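Local coordinates for protein cellulose 1,4-beta-cellobiosidase (Clostridium thermocellum, PDB 3ZQX) that belongs to the cellulose-binding family 3 carbohydrate-binding modules, as the calcium-bound CBM3b of a cellulosomal cellobiohydrolase, though its own adhesion to cellulose may be weak, at residues C9-Q13 against T14-E18. The protein carries 1 engineered substitution. Residues are numbered along the deposited sequence; the frame is centred on the assembly and turned at random.
Sequences CENTQ and TSTQE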
# COMPACT_ATOMS: atom_id res chain seq x y z
N CYS A 9 -9.31 1.45 -5.80
CA CYS A 9 -10.03 1.87 -4.61
C CYS A 9 -11.36 1.15 -4.53
O CYS A 9 -12.10 1.10 -5.51
CB CYS A 9 -10.28 3.38 -4.68
SG CYS A 9 -11.13 4.05 -3.26
N GLU A 10 -11.66 0.59 -3.36
CA GLU A 10 -12.96 -0.03 -3.11
C GLU A 10 -13.87 0.89 -2.31
O GLU A 10 -14.98 1.18 -2.73
CB GLU A 10 -12.85 -1.44 -2.54
CG GLU A 10 -12.33 -2.42 -3.59
CD GLU A 10 -12.44 -3.87 -3.18
OE1 GLU A 10 -12.31 -4.17 -1.97
OE2 GLU A 10 -12.65 -4.72 -4.07
N ASN A 11 -13.42 1.33 -1.13
CA ASN A 11 -14.25 2.25 -0.36
C ASN A 11 -13.96 3.69 -0.76
O ASN A 11 -12.90 4.24 -0.46
CB ASN A 11 -13.99 2.08 1.13
CG ASN A 11 -14.73 0.91 1.74
OD1 ASN A 11 -15.44 0.18 1.05
ND2 ASN A 11 -14.57 0.72 3.04
N THR A 12 -14.94 4.28 -1.43
CA THR A 12 -14.81 5.61 -2.01
C THR A 12 -15.38 6.74 -1.16
O THR A 12 -15.23 7.91 -1.50
CB THR A 12 -15.49 5.67 -3.38
OG1 THR A 12 -16.87 5.32 -3.23
CG2 THR A 12 -14.85 4.67 -4.33
N GLN A 13 -16.03 6.39 -0.05
CA GLN A 13 -16.67 7.40 0.79
C GLN A 13 -15.63 8.20 1.55
O GLN A 13 -14.69 7.63 2.09
CB GLN A 13 -17.60 6.72 1.80
CG GLN A 13 -18.84 6.10 1.19
CD GLN A 13 -19.91 7.12 0.87
OE1 GLN A 13 -20.69 7.52 1.74
NE2 GLN A 13 -19.96 7.55 -0.39
N THR A 14 -15.80 9.52 1.56
CA THR A 14 -14.92 10.41 2.30
C THR A 14 -14.81 9.94 3.75
O THR A 14 -13.71 9.72 4.28
CB THR A 14 -15.45 11.87 2.26
OG1 THR A 14 -15.44 12.34 0.91
CG2 THR A 14 -14.57 12.79 3.11
N SER A 15 -15.96 9.76 4.37
CA SER A 15 -16.04 9.37 5.77
C SER A 15 -16.32 7.88 5.85
O SER A 15 -17.36 7.40 5.37
CB SER A 15 -17.15 10.15 6.46
OG SER A 15 -17.37 9.65 7.76
N THR A 16 -15.37 7.12 6.39
CA THR A 16 -15.54 5.68 6.50
C THR A 16 -14.69 5.14 7.62
O THR A 16 -13.63 5.70 7.92
CB THR A 16 -15.14 4.97 5.18
OG1 THR A 16 -15.26 3.55 5.35
CG2 THR A 16 -13.70 5.29 4.80
N GLN A 17 -15.11 4.03 8.21
CA GLN A 17 -14.30 3.35 9.20
C GLN A 17 -13.19 2.51 8.57
O GLN A 17 -12.30 2.05 9.28
CB GLN A 17 -15.17 2.49 10.09
CG GLN A 17 -16.14 3.29 10.93
CD GLN A 17 -17.30 2.46 11.38
OE1 GLN A 17 -18.04 1.91 10.56
NE2 GLN A 17 -17.46 2.32 12.69
N GLU A 18 -13.27 2.26 7.27
CA GLU A 18 -12.28 1.42 6.61
C GLU A 18 -11.78 2.05 5.31
O GLU A 18 -12.52 2.15 4.33
CB GLU A 18 -12.88 0.04 6.30
CG GLU A 18 -13.22 -0.75 7.54
CD GLU A 18 -13.71 -2.15 7.24
OE1 GLU A 18 -14.29 -2.36 6.15
OE2 GLU A 18 -13.52 -3.04 8.09
O HOH W 1 -16.16 -0.93 4.97
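The carboxamide of N11 reaches across the mouth of a surface loop to the main chain of E18, a clear case of an asparagine bridging the two arms of a connection between antiparallel strands. N11 ND2 donates to E18 O at 2.8 Å and 162°, with the acceptor almost in the amide plane but the nitrogen tilted 23° from the plane of the carbonyl. Its second N-H is used too: a water accepts from N11 ND2 at 3.0 Å and donates to E18 OE1 at 2.6 Å, so one nitrogen grips both the backbone and, indirectly, the carboxylate. The other carboxylate oxygen of E18, OE2, is held in a salt bridge by R102.

Behind this lies T16, whose OG1, anti to the backbone N (chi1 177°), turns back to accept from E18 N at 3.1 Å; this ST turn pins the Q17-E18 peptide, just ahead of the carbonyl that N11 uses. CG2 of T16 packs against Q13 O at 3.7 Å. Further out, Q111 NE2 bonds to both N11 O and Q13 O, tying the loop to the region of the calcium site. With both amide hydrogens engaged, the carboxamide's rotation should be fixed, and the carboxylate of E18 probably polarises the shared water.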